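PDB 6MAA: WAP, Kazal, immunoglobulin, Kunitz and NTR domain-containing protein 2 from Mus musculus, which inhibits the growth factors GDF8 (myostatin) and GDF11, and carries several protease-inhibitor domains that probably act on serine proteases and metalloproteases. Local coordinates for residues Lys53-Thr58 and Thr65-Cys70; Cys59-Leu64 and Ile81-Val86; Cys29-Ser34 and Ala74-Lys79; Ala22-Phe27 and Cys36-Gly41. One frame throughout, in Å; residues are numbered along the deposited sequence.

Contact 1: residues Lys53-Thr58 and Thr65-Cys70; sequences KEPSFT and TYYNRC. With NO3 (nitrate ion), chain D.
The phenol ring of Tyr67 meets Lys53-Pro55 with Glu54 N at its edge, in the ring plane, while Pro55 CA comes in obliquely, 3.4 Å from Tyr67 CE1. Pro55 lies alongside the phenol, and Tyr67 OH reaches Lys53 CG at 3.5 Å. A chi1 of -169° brings this ring back to the loop although the Tyr67 CB sets off away from it. The Phe57 ring has a nitrate ion, probably from the crystallisation liquor, over one face and Tyr66 O at its edge; Phe57 N donates to nitrate O3 (2.8 Å).

Lys53 and Glu54 form the predicted reactive bond of this Kazal-like domain. Asn68 ND2 donates to Glu54 O at 2.9 Å, almost straight (173°), with the acceptor in the amide plane. It also bonds Glu52 O, so one amide spans the carbonyls on both sides of Lys53, as the equivalent asparagine does in Kazal inhibitors. Its OD1 accepts from Phe71 N as helix N-cap, which fixes the amide's rotation.

Ser56 N donates to Tyr67 O (2.9 Å), and Thr58 and Tyr66 form an antiparallel hydrogen-bonded pair. Thr58 OG1 donates to Ser56 O at 2.8 Å and accepts from a water that Arg69 NE holds. On the face shared by Thr58 and Tyr66, both side chains pack on Met72 of helix 69-79, and Thr58 also touches Val85 of strand 85-86.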
loop_
_atom_site.group_PDB
_atom_site.type_symbol
_atom_site.label_atom_id
_atom_site.label_comp_id
_atom_site.label_asym_id
_atom_site.label_seq_id
_atom_site.Cartn_x
_atom_site.Cartn_y
_atom_site.Cartn_z
ATOM N N LYS A 53 -8.418 6.639 -11.602
ATOM C CA LYS A 53 -9.737 7.257 -11.474
ATOM C C LYS A 53 -10.760 6.461 -12.286
ATOM O O LYS A 53 -11.327 6.921 -13.277
ATOM C CB LYS A 53 -9.725 8.727 -11.873
ATOM C CG LYS A 53 -10.967 9.461 -11.363
ATOM C CD LYS A 53 -11.151 10.826 -11.992
ATOM C CE LYS A 53 -11.601 10.708 -13.431
ATOM N NZ LYS A 53 -11.969 12.041 -13.984
ATOM N N GLU A 54 -10.963 5.230 -11.850
ATOM C CA GLU A 54 -11.909 4.313 -12.477
ATOM C C GLU A 54 -12.923 3.988 -11.396
ATOM O O GLU A 54 -12.565 3.340 -10.396
ATOM C CB GLU A 54 -11.172 3.048 -12.921
ATOM C CG GLU A 54 -11.999 2.094 -13.768
ATOM C CD GLU A 54 -12.467 2.726 -15.058
ATOM O OE1 GLU A 54 -13.671 3.040 -15.165
ATOM O OE2 GLU A 54 -11.623 2.933 -15.955
ATOM N N PRO A 55 -14.174 4.430 -11.519
ATOM C CA PRO A 55 -15.100 4.314 -10.387
ATOM C C PRO A 55 -15.568 2.888 -10.170
ATOM O O PRO A 55 -15.928 2.178 -11.109
ATOM C CB PRO A 55 -16.267 5.224 -10.788
ATOM C CG PRO A 55 -16.233 5.234 -12.273
ATOM C CD PRO A 55 -14.770 5.171 -12.643
ATOM N N SER A 56 -15.555 2.481 -8.907
ATOM C CA SER A 56 -16.167 1.239 -8.461
ATOM C C SER A 56 -16.489 1.465 -6.992
ATOM O O SER A 56 -15.713 1.093 -6.106
ATOM C CB SER A 56 -15.205 0.068 -8.654
ATOM O OG SER A 56 -15.866 -1.166 -8.454
ATOM N N PHE A 57 -17.599 2.150 -6.738
ATOM C CA PHE A 57 -17.852 2.693 -5.410
ATOM C C PHE A 57 -17.874 1.573 -4.382
ATOM O O PHE A 57 -18.511 0.534 -4.592
ATOM C CB PHE A 57 -19.177 3.446 -5.406
ATOM C CG PHE A 57 -19.252 4.550 -6.422
ATOM C CD1 PHE A 57 -18.145 5.340 -6.711
ATOM C CD2 PHE A 57 -20.435 4.789 -7.104
ATOM C CE1 PHE A 57 -18.224 6.356 -7.648
ATOM C CE2 PHE A 57 -20.517 5.798 -8.039
ATOM C CZ PHE A 57 -19.416 6.587 -8.309
ATOM N N THR A 58 -17.179 1.788 -3.266
ATOM C CA THR A 58 -16.905 0.727 -2.299
ATOM C C THR A 58 -17.285 1.213 -0.910
ATOM O O THR A 58 -16.659 2.139 -0.385
ATOM C CB THR A 58 -15.420 0.355 -2.338
ATOM O OG1 THR A 58 -15.074 -0.114 -3.648
ATOM C CG2 THR A 58 -15.114 -0.728 -1.315
ATOM N N THR A 65 -17.496 5.533 2.344
ATOM C CA THR A 65 -17.510 5.050 0.969
ATOM C C THR A 65 -16.301 5.601 0.217
ATOM O O THR A 65 -15.907 6.761 0.409
ATOM C CB THR A 65 -18.806 5.469 0.262
ATOM O OG1 THR A 65 -19.929 5.089 1.066
ATOM C CG2 THR A 65 -18.942 4.791 -1.090
ATOM N N TYR A 66 -15.720 4.770 -0.648
ATOM C CA TYR A 66 -14.512 5.114 -1.387
ATOM C C TYR A 66 -14.737 4.989 -2.888
ATOM O O TYR A 66 -15.550 4.182 -3.348
ATOM C CB TYR A 66 -13.328 4.250 -0.906
ATOM C CG TYR A 66 -13.027 4.556 0.541
ATOM C CD1 TYR A 66 -12.146 5.576 0.880
ATOM C CD2 TYR A 66 -13.684 3.883 1.570
ATOM C CE1 TYR A 66 -11.907 5.906 2.197
ATOM C CE2 TYR A 66 -13.453 4.205 2.896
ATOM C CZ TYR A 66 -12.561 5.220 3.204
ATOM O OH TYR A 66 -12.328 5.565 4.511
ATOM N N TYR A 67 -13.999 5.803 -3.650
ATOM C CA TYR A 67 -14.193 5.862 -5.096
ATOM C C TYR A 67 -13.926 4.509 -5.757
ATOM O O TYR A 67 -14.617 4.131 -6.715
ATOM C CB TYR A 67 -13.298 6.964 -5.670
ATOM C CG TYR A 67 -13.568 7.334 -7.107
ATOM C CD1 TYR A 67 -12.941 6.655 -8.148
ATOM C CD2 TYR A 67 -14.440 8.375 -7.431
ATOM C CE1 TYR A 67 -13.169 7.001 -9.470
ATOM C CE2 TYR A 67 -14.680 8.724 -8.753
ATOM C CZ TYR A 67 -14.041 8.029 -9.767
ATOM O OH TYR A 67 -14.271 8.358 -11.083
ATOM N N ASN A 68 -12.929 3.772 -5.266
ATOM C CA ASN A 68 -12.713 2.368 -5.609
ATOM C C ASN A 68 -11.882 1.738 -4.494
ATOM O O ASN A 68 -11.551 2.390 -3.502
ATOM C CB ASN A 68 -12.110 2.183 -7.011
ATOM C CG ASN A 68 -10.736 2.810 -7.158
ATOM O OD1 ASN A 68 -9.946 2.842 -6.215
ATOM N ND2 ASN A 68 -10.448 3.314 -8.354
ATOM N N ARG A 69 -11.560 0.453 -4.653
ATOM C CA ARG A 69 -10.831 -0.253 -3.603
ATOM C C ARG A 69 -9.429 0.304 -3.405
ATOM O O ARG A 69 -8.912 0.290 -2.282
ATOM C CB ARG A 69 -10.752 -1.742 -3.924
ATOM C CG ARG A 69 -12.082 -2.447 -3.828
ATOM C CD ARG A 69 -11.881 -3.940 -3.875
ATOM N NE ARG A 69 -13.146 -4.657 -3.821
ATOM C CZ ARG A 69 -13.259 -5.917 -3.422
ATOM N NH1 ARG A 69 -12.182 -6.580 -3.025
ATOM N NH2 ARG A 69 -14.446 -6.507 -3.399
ATOM N N CYS A 70 -8.790 0.769 -4.475
ATOM C CA CYS A 70 -7.467 1.363 -4.329
ATOM C C CYS A 70 -7.514 2.604 -3.440
ATOM O O CYS A 70 -6.645 2.795 -2.582
ATOM C CB CYS A 70 -6.890 1.670 -5.711
ATOM S SG CYS A 70 -5.207 2.326 -5.721
HETATM N N NO3 D . -19.748 2.426 -9.487
HETATM O O1 NO3 D . -20.872 2.570 -10.058
HETATM O O2 NO3 D . -18.746 3.064 -9.907
HETATM O O3 NO3 D . -19.646 1.638 -8.508
HETATM O O HOH W 1 -15.381 -2.704 -4.448
#

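Contact 2: residues Cys59-Leu64 and Ile81-Val86; sequences CASDGL and ITLSVV
Ser61 and Ser84 are bonded twice where two strands of the small antiparallel Kazal sheet part company. Ser84 N donates to Ser61 OG at 3.0 Å in a nearly straight bond (173°), and Ser61 N donates to Ser84 O at 2.8 Å, bent at the hydrogen (130°) although it arrives nearly along the C=O axis. The hydroxyl can accept there because chi1 of Ser61 (55°) sets OG between the backbone N and the carbonyl carbon.

Further along, Val86 N donates to Cys59 O at 2.9 Å from above the carbonyl plane, and a water joins Cys59 N to Val86 O. Between these bonds Ala60 and Val85 form a non-hydrogen-bonded pair with diverging side chains. Val86 CG2 packs on Cys59 CB at 3.7 Å.

On the turn side, the Asp62 carboxylate lies across the end of Leu83, with CG 3.5 Å from Leu83 CD2. A second shell holds this carboxylate: OD2 is hydrogen-bonded to Tyr66 OH, and OD1 closes an Asx turn. That turn overlaps the type I turn from Ala60 to Gly63, whose Gly63 N donates to Ala60 O. Ala60, Leu83 and Val85 all touch Met72 of helix 69-79, and Cys59 is tied to Cys88 by a disulfide. In the Asx turn, Leu64 N meets Asp62 OD1 at 2.9 Å from above the carboxylate plane.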
loop_
_atom_site.group_PDB
_atom_site.type_symbol
_atom_site.label_atom_id
_atom_site.label_comp_id
_atom_site.label_asym_id
_atom_site.label_seq_id
_atom_site.Cartn_x
_atom_site.Cartn_y
_atom_site.Cartn_z
ATOM N N CYS A 59 -18.310 0.605 -0.313
ATOM C CA CYS A 59 -18.594 0.861 1.088
ATOM C C CYS A 59 -17.636 0.045 1.942
ATOM O O CYS A 59 -17.303 -1.093 1.604
ATOM C CB CYS A 59 -20.050 0.515 1.417
ATOM S SG CYS A 59 -21.230 1.671 0.667
ATOM N N ALA A 60 -17.192 0.629 3.050
ATOM C CA ALA A 60 -16.144 0.027 3.859
ATOM C C ALA A 60 -16.577 -0.119 5.313
ATOM O O ALA A 60 -17.566 0.467 5.763
ATOM C CB ALA A 60 -14.838 0.825 3.763
ATOM N N SER A 61 -15.781 -0.895 6.055
ATOM C CA SER A 61 -16.071 -1.240 7.442
ATOM C C SER A 61 -15.969 -0.057 8.398
ATOM O O SER A 61 -16.369 -0.192 9.558
ATOM C CB SER A 61 -15.145 -2.370 7.907
ATOM O OG SER A 61 -13.779 -2.029 7.710
ATOM N N ASP A 62 -15.441 1.083 7.956
ATOM C CA ASP A 62 -15.465 2.298 8.760
ATOM C C ASP A 62 -16.765 3.075 8.605
ATOM O O ASP A 62 -16.899 4.158 9.184
ATOM C CB ASP A 62 -14.256 3.193 8.439
ATOM C CG ASP A 62 -14.209 3.642 6.980
ATOM O OD1 ASP A 62 -15.056 3.208 6.172
ATOM O OD2 ASP A 62 -13.303 4.431 6.640
ATOM N N GLY A 63 -17.717 2.553 7.839
ATOM C CA GLY A 63 -18.945 3.270 7.568
ATOM C C GLY A 63 -18.837 4.332 6.496
ATOM O O GLY A 63 -19.790 5.093 6.301
ATOM N N LEU A 64 -17.714 4.412 5.793
ATOM C CA LEU A 64 -17.507 5.413 4.758
ATOM C C LEU A 64 -17.407 4.728 3.402
ATOM O O LEU A 64 -17.263 3.509 3.311
ATOM C CB LEU A 64 -16.249 6.243 5.045
ATOM C CG LEU A 64 -16.221 6.914 6.421
ATOM C CD1 LEU A 64 -14.920 7.686 6.619
ATOM C CD2 LEU A 64 -17.435 7.818 6.618
ATOM N N ILE A 81 -4.678 1.640 9.558
ATOM C CA ILE A 81 -5.799 0.807 9.972
ATOM C C ILE A 81 -6.090 -0.215 8.876
ATOM O O ILE A 81 -5.487 -0.197 7.805
ATOM C CB ILE A 81 -7.060 1.639 10.294
ATOM C CG1 ILE A 81 -7.565 2.339 9.027
ATOM C CG2 ILE A 81 -6.772 2.645 11.407
ATOM C CD1 ILE A 81 -8.858 3.110 9.218
ATOM N N THR A 82 -7.039 -1.103 9.152
ATOM C CA THR A 82 -7.521 -2.064 8.170
ATOM C C THR A 82 -8.970 -1.735 7.841
ATOM O O THR A 82 -9.783 -1.536 8.748
ATOM C CB THR A 82 -7.421 -3.492 8.711
ATOM O OG1 THR A 82 -6.045 -3.827 8.922
ATOM C CG2 THR A 82 -8.022 -4.482 7.731
ATOM N N LEU A 83 -9.282 -1.665 6.549
ATOM C CA LEU A 83 -10.632 -1.403 6.068
ATOM C C LEU A 83 -11.058 -2.549 5.164
ATOM O O LEU A 83 -10.346 -2.894 4.217
ATOM C CB LEU A 83 -10.674 -0.087 5.275
ATOM C CG LEU A 83 -10.430 1.206 6.059
ATOM C CD1 LEU A 83 -10.410 2.407 5.123
ATOM C CD2 LEU A 83 -11.494 1.367 7.134
ATOM N N SER A 84 -12.214 -3.138 5.451
ATOM C CA SER A 84 -12.753 -4.209 4.627
ATOM C C SER A 84 -14.007 -3.739 3.898
ATOM O O SER A 84 -14.684 -2.796 4.316
ATOM C CB SER A 84 -13.066 -5.460 5.456
ATOM O OG SER A 84 -13.889 -5.136 6.559
ATOM N N VAL A 85 -14.310 -4.417 2.796
ATOM C CA VAL A 85 -15.455 -4.069 1.964
ATOM C C VAL A 85 -16.734 -4.568 2.619
ATOM O O VAL A 85 -16.783 -5.681 3.157
ATOM C CB VAL A 85 -15.275 -4.661 0.555
ATOM C CG1 VAL A 85 -16.511 -4.409 -0.300
ATOM C CG2 VAL A 85 -14.020 -4.092 -0.106
ATOM N N VAL A 86 -17.777 -3.740 2.584
ATOM C CA VAL A 86 -19.121 -4.148 2.972
ATOM C C VAL A 86 -20.072 -3.805 1.831
ATOM O O VAL A 86 -19.745 -3.026 0.931
ATOM C CB VAL A 86 -19.595 -3.506 4.297
ATOM C CG1 VAL A 86 -18.611 -3.800 5.427
ATOM C CG2 VAL A 86 -19.804 -2.014 4.129
HETATM O O HOH W 2 -19.244 -1.878 -1.563
HETATM O O HOH W 3 -12.857 -0.811 10.030
#

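Contact 3: residues Cys29-Ser34 and Ala74-Lys79; sequences CLQQGS and AEACSK
Gln31 and Gln32 lay their side chains against the Ala76-Cys77 step of helix 69-79 in two different ways. Gln32, extended beyond CG with chi1 at 177°, runs past the Ala76 methyl, so that its whole length touches one carbon; Gln32 CD stands 3.6 Å from Ala76 CB. Gln31 instead bends at chi2 (65°), which brings its amide in beside the helix backbone, with NE2 3.5 Å from Cys77 CA. That nitrogen is also near Ala76 O, but the angle is too poor for a hydrogen bond; NE2 donates to Gln32 O at 2.9 Å, on a lone pair, and to Ile81 O outside the contact.

The type II turn from Gln31 to Ser34 faces Cys77. Gln32 O lies 3.2 Å from Cys77 CB, and Gly33, at positive phi and without a side chain, lets the two backbones approach to 5.0 Å between Gly33 CA and Cys77 CA. The Cys77 SG, disulfide-bonded to Cys47, sits 3.7 Å from Gly33 O and 3.8 Å from Ser34 CB. Gln31 O takes two donors, Ser34 N and Ser34 OG.

The loop belongs to the EGF-like part of the follistatin domain, the helix to its Kazal part. With no hydrogen bond between the segments, their direct contact is van der Waals packing; the Gln32 amide, bonded to Asp73 through NE2 and to Leu83 N through OE1, is fixed in rotation while its flank packs on Ala76.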
loop_
_atom_site.group_PDB
_atom_site.type_symbol
_atom_site.label_atom_id
_atom_site.label_comp_id
_atom_site.label_asym_id
_atom_site.label_seq_id
_atom_site.Cartn_x
_atom_site.Cartn_y
_atom_site.Cartn_z
ATOM N N CYS A 29 4.929 -6.056 3.242
ATOM C CA CYS A 29 4.422 -5.075 4.189
ATOM C C CYS A 29 2.979 -5.430 4.516
ATOM O O CYS A 29 2.125 -5.447 3.624
ATOM C CB CYS A 29 4.526 -3.677 3.590
ATOM S SG CYS A 29 6.237 -3.122 3.420
ATOM N N LEU A 30 2.713 -5.715 5.794
ATOM C CA LEU A 30 1.384 -6.184 6.185
ATOM C C LEU A 30 0.323 -5.098 6.069
ATOM O O LEU A 30 -0.856 -5.413 5.872
ATOM C CB LEU A 30 1.406 -6.740 7.610
ATOM C CG LEU A 30 2.187 -8.033 7.857
ATOM C CD1 LEU A 30 2.100 -8.428 9.318
ATOM C CD2 LEU A 30 1.654 -9.145 6.981
ATOM N N GLN A 31 0.706 -3.829 6.198
ATOM C CA GLN A 31 -0.271 -2.748 6.199
ATOM C C GLN A 31 -0.974 -2.649 4.855
ATOM O O GLN A 31 -0.337 -2.545 3.803
ATOM C CB GLN A 31 0.416 -1.422 6.517
ATOM C CG GLN A 31 -0.446 -0.194 6.268
ATOM C CD GLN A 31 -1.658 -0.129 7.182
ATOM O OE1 GLN A 31 -1.529 -0.214 8.403
ATOM N NE2 GLN A 31 -2.841 0.030 6.593
ATOM N N GLN A 32 -2.301 -2.678 4.901
ATOM C CA GLN A 32 -3.115 -2.457 3.716
ATOM C C GLN A 32 -2.725 -1.145 3.043
ATOM O O GLN A 32 -2.601 -0.109 3.700
ATOM C CB GLN A 32 -4.569 -2.398 4.173
ATOM C CG GLN A 32 -5.569 -2.107 3.105
ATOM C CD GLN A 32 -6.964 -2.150 3.660
ATOM O OE1 GLN A 32 -7.151 -2.369 4.856
ATOM N NE2 GLN A 32 -7.954 -1.935 2.805
ATOM N N GLY A 33 -2.508 -1.204 1.726
ATOM C CA GLY A 33 -2.145 -0.039 0.940
ATOM C C GLY A 33 -0.673 0.307 0.926
ATOM O O GLY A 33 -0.294 1.310 0.308
ATOM N N SER A 34 0.170 -0.486 1.572
ATOM C CA SER A 34 1.589 -0.191 1.673
ATOM C C SER A 34 2.381 -1.125 0.767
ATOM O O SER A 34 1.891 -2.165 0.321
ATOM C CB SER A 34 2.052 -0.350 3.120
ATOM O OG SER A 34 2.131 -1.713 3.473
ATOM N N ALA A 74 -5.689 3.210 0.167
ATOM C CA ALA A 74 -4.837 4.368 0.422
ATOM C C ALA A 74 -5.235 5.062 1.716
ATOM O O ALA A 74 -4.370 5.496 2.486
ATOM C CB ALA A 74 -4.878 5.336 -0.760
ATOM N N GLU A 75 -6.537 5.143 1.991
ATOM C CA GLU A 75 -6.982 5.721 3.255
ATOM C C GLU A 75 -6.589 4.836 4.430
ATOM O O GLU A 75 -6.148 5.342 5.472
ATOM C CB GLU A 75 -8.489 5.963 3.230
ATOM C CG GLU A 75 -9.033 6.612 4.496
ATOM C CD GLU A 75 -8.611 8.073 4.677
ATOM O OE1 GLU A 75 -9.064 8.684 5.661
ATOM O OE2 GLU A 75 -7.835 8.615 3.855
ATOM N N ALA A 76 -6.740 3.517 4.283
ATOM C CA ALA A 76 -6.298 2.597 5.328
ATOM C C ALA A 76 -4.823 2.805 5.645
ATOM O O ALA A 76 -4.433 2.888 6.814
ATOM C CB ALA A 76 -6.554 1.154 4.898
ATOM N N CYS A 77 -3.986 2.906 4.609
ATOM C CA CYS A 77 -2.556 3.084 4.838
ATOM C C CYS A 77 -2.274 4.416 5.517
ATOM O O CYS A 77 -1.443 4.495 6.431
ATOM C CB CYS A 77 -1.800 2.981 3.513
ATOM S SG CYS A 77 -0.020 2.809 3.722
ATOM N N SER A 78 -2.965 5.475 5.088
ATOM C CA SER A 78 -2.744 6.797 5.664
ATOM C C SER A 78 -3.051 6.802 7.158
ATOM O O SER A 78 -2.363 7.468 7.943
ATOM C CB SER A 78 -3.612 7.816 4.924
ATOM O OG SER A 78 -3.480 9.109 5.473
ATOM N N LYS A 79 -4.073 6.053 7.568
ATOM C CA LYS A 79 -4.514 5.995 8.954
ATOM C C LYS A 79 -3.835 4.892 9.748
ATOM O O LYS A 79 -3.945 4.878 10.975
ATOM C CB LYS A 79 -6.024 5.767 9.010
ATOM C CG LYS A 79 -6.857 6.964 8.634
ATOM C CD LYS A 79 -8.219 6.856 9.307
ATOM C CE LYS A 79 -9.118 8.006 8.915
ATOM N NZ LYS A 79 -8.475 9.297 9.252
#

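Contact 4: residues Ala22-Phe27 and Cys36-Gly41; sequences ATCDHF and CDIWDG
The Cys24-Cys36 disulfide belongs to the EGF-like part of the follistatin domain, where it staples the irregular chain of Ala22-Phe27 to the first strand of the hairpin formed by 34-39 and 42-47. Its sulfurs, Cys24 SG and Cys36 SG, are 2.0 Å apart with chi3 at -77°. The two half-cystines differ in their first torsion: in Cys36 the SG is anti to the backbone N (chi1 180°), whereas in Cys24 it is anti to the carbonyl carbon (chi1 -83°).

Around the sulfurs the packing is largely apolar, though Cys24 SG also lies 3.3 Å from Asp37 N. Ile38, one strand residue beyond Asp37 and turned to the same side as Cys36, sets its CD1 3.8 Å from Cys24 SG. The same Ile38 CD1 is 3.7 Å from Thr23 C, and Ile38 CG1 rests beside Ala22 O. Phe27 CB adds to the cluster 4.0 Å from Cys36 SG. Phe27, Cys36 and Ile38 all also touch Pro43 of strand 42-47, so the second hairpin strand contributes to the same cluster.

No hydrogen bond crosses between the segments; each is shaped by its own. Cys24-Phe27 is a type I turn closed by Phe27 N to Cys24 O at 3.0 Å, and Thr23 OG1, just before the turn, donates to Asp25 OD1 within it (2.9 Å). On the strand, Asp37 points away and its OD1 accepts from Ile38 N, above the carboxylate plane. Trp39 makes a cation-pi contact with Lys46. Where the hairpin turns, the Ala22 methyl closes the contact, its CB 3.4 Å from Gly41 O.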
loop_
_atom_site.group_PDB
_atom_site.type_symbol
_atom_site.label_atom_id
_atom_site.label_comp_id
_atom_site.label_asym_id
_atom_site.label_seq_id
_atom_site.Cartn_x
_atom_site.Cartn_y
_atom_site.Cartn_z
ATOM N N ALA A 22 20.502 -3.675 -1.759
ATOM C CA ALA A 22 19.384 -4.364 -1.130
ATOM C C ALA A 22 18.144 -4.285 -2.012
ATOM O O ALA A 22 17.970 -3.337 -2.783
ATOM C CB ALA A 22 19.089 -3.744 0.236
ATOM N N THR A 23 17.271 -5.293 -1.889
ATOM C CA THR A 23 16.054 -5.375 -2.691
ATOM C C THR A 23 14.877 -5.843 -1.837
ATOM O O THR A 23 15.047 -6.461 -0.785
ATOM C CB THR A 23 16.204 -6.328 -3.890
ATOM O OG1 THR A 23 16.304 -7.676 -3.416
ATOM C CG2 THR A 23 17.432 -5.987 -4.736
ATOM N N CYS A 24 13.670 -5.566 -2.332
ATOM C CA CYS A 24 12.421 -5.842 -1.624
ATOM C C CYS A 24 11.808 -7.212 -1.927
ATOM O O CYS A 24 10.784 -7.547 -1.323
ATOM C CB CYS A 24 11.385 -4.757 -1.948
ATOM S SG CYS A 24 11.537 -3.253 -0.951
ATOM N N ASP A 25 12.413 -8.012 -2.814
ATOM C CA ASP A 25 11.774 -9.232 -3.318
ATOM C C ASP A 25 11.230 -10.117 -2.202
ATOM O O ASP A 25 10.099 -10.610 -2.282
ATOM C CB ASP A 25 12.764 -10.036 -4.164
ATOM C CG ASP A 25 13.272 -9.267 -5.362
ATOM O OD1 ASP A 25 14.035 -8.306 -5.159
ATOM O OD2 ASP A 25 12.909 -9.621 -6.501
ATOM N N HIS A 26 12.037 -10.371 -1.172
ATOM C CA HIS A 26 11.668 -11.306 -0.121
ATOM C C HIS A 26 11.112 -10.628 1.122
ATOM O O HIS A 26 11.141 -11.219 2.210
ATOM C CB HIS A 26 12.834 -12.235 0.207
ATOM C CG HIS A 26 13.129 -13.217 -0.874
ATOM N ND1 HIS A 26 12.228 -14.193 -1.250
ATOM C CD2 HIS A 26 14.213 -13.386 -1.664
ATOM C CE1 HIS A 26 12.748 -14.919 -2.221
ATOM N NE2 HIS A 26 13.955 -14.453 -2.490
ATOM N N PHE A 27 10.558 -9.428 0.974
ATOM C CA PHE A 27 9.886 -8.728 2.053
ATOM C C PHE A 27 8.444 -8.453 1.658
ATOM O O PHE A 27 8.123 -8.334 0.473
ATOM C CB PHE A 27 10.595 -7.409 2.381
ATOM C CG PHE A 27 11.964 -7.602 2.955
ATOM C CD1 PHE A 27 12.141 -7.776 4.317
ATOM C CD2 PHE A 27 13.074 -7.635 2.132
ATOM C CE1 PHE A 27 13.411 -7.971 4.850
ATOM C CE2 PHE A 27 14.337 -7.834 2.654
ATOM C CZ PHE A 27 14.509 -7.994 4.014
ATOM N N CYS A 36 6.794 -2.345 -0.021
ATOM C CA CYS A 36 8.193 -2.261 0.364
ATOM C C CYS A 36 8.939 -1.321 -0.575
ATOM O O CYS A 36 8.681 -1.287 -1.783
ATOM C CB CYS A 36 8.814 -3.659 0.326
ATOM S SG CYS A 36 10.565 -3.763 0.769
ATOM N N ASP A 37 9.858 -0.549 -0.000
ATOM C CA ASP A 37 10.795 0.295 -0.728
ATOM C C ASP A 37 12.151 0.136 -0.051
ATOM O O ASP A 37 12.235 -0.320 1.092
ATOM C CB ASP A 37 10.338 1.770 -0.682
ATOM C CG ASP A 37 10.939 2.635 -1.796
ATOM O OD1 ASP A 37 11.767 2.158 -2.601
ATOM O OD2 ASP A 37 10.568 3.822 -1.858
ATOM N N ILE A 38 13.218 0.485 -0.764
ATOM C CA ILE A 38 14.572 0.437 -0.218
ATOM C C ILE A 38 15.021 1.869 0.043
ATOM O O ILE A 38 15.154 2.667 -0.893
ATOM C CB ILE A 38 15.548 -0.299 -1.151
ATOM C CG1 ILE A 38 15.134 -1.765 -1.332
ATOM C CG2 ILE A 38 16.983 -0.200 -0.622
ATOM C CD1 ILE A 38 15.194 -2.581 -0.066
ATOM N N TRP A 39 15.262 2.191 1.314
ATOM C CA TRP A 39 15.766 3.500 1.710
ATOM C C TRP A 39 17.033 3.323 2.528
ATOM O O TRP A 39 17.044 2.567 3.503
ATOM C CB TRP A 39 14.713 4.262 2.519
ATOM C CG TRP A 39 13.800 5.058 1.652
ATOM C CD1 TRP A 39 12.742 4.588 0.926
ATOM C CD2 TRP A 39 13.866 6.468 1.400
ATOM N NE1 TRP A 39 12.145 5.619 0.243
ATOM C CE2 TRP A 39 12.814 6.784 0.520
ATOM C CE3 TRP A 39 14.706 7.494 1.843
ATOM C CZ2 TRP A 39 12.584 8.085 0.065
ATOM C CZ3 TRP A 39 14.476 8.784 1.390
ATOM C CH2 TRP A 39 13.424 9.066 0.513
ATOM N N ASP A 40 18.095 4.027 2.130
ATOM C CA ASP A 40 19.399 3.909 2.784
ATOM C C ASP A 40 19.818 2.448 2.935
ATOM O O ASP A 40 20.342 2.027 3.967
ATOM C CB ASP A 40 19.437 4.656 4.117
ATOM C CG ASP A 40 19.242 6.141 3.946
ATOM O OD1 ASP A 40 19.547 6.640 2.848
ATOM O OD2 ASP A 40 18.794 6.806 4.903
ATOM N N GLY A 41 19.564 1.661 1.893
ATOM C CA GLY A 41 19.999 0.286 1.880
ATOM C C GLY A 41 19.207 -0.669 2.741
ATOM O O GLY A 41 19.683 -1.787 2.974
#

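Contacts 1 and 2 share the Kazal sheet, in which strand 58-60 lies between 65-66 and 85-86; their centres are 12 Å apart, and Thr58 CG2 meets Val85 CG2 at 3.7 Å. Contact 3 uses the same helix as contact 1, and Tyr66 OH approaches Glu75 CG at 3.5 Å. Contact 3 is bound to contact 2 through the two glutamine amides, Gln32 OE1 lying 2.8 Å from Leu83 N. Contact 4 touches contact 3 where Cys29 SG packs on Cys36 N, but its centre is about 29 Å from that of contact 1, which holds the predicted reactive bond, on the opposite side of the chain's centre.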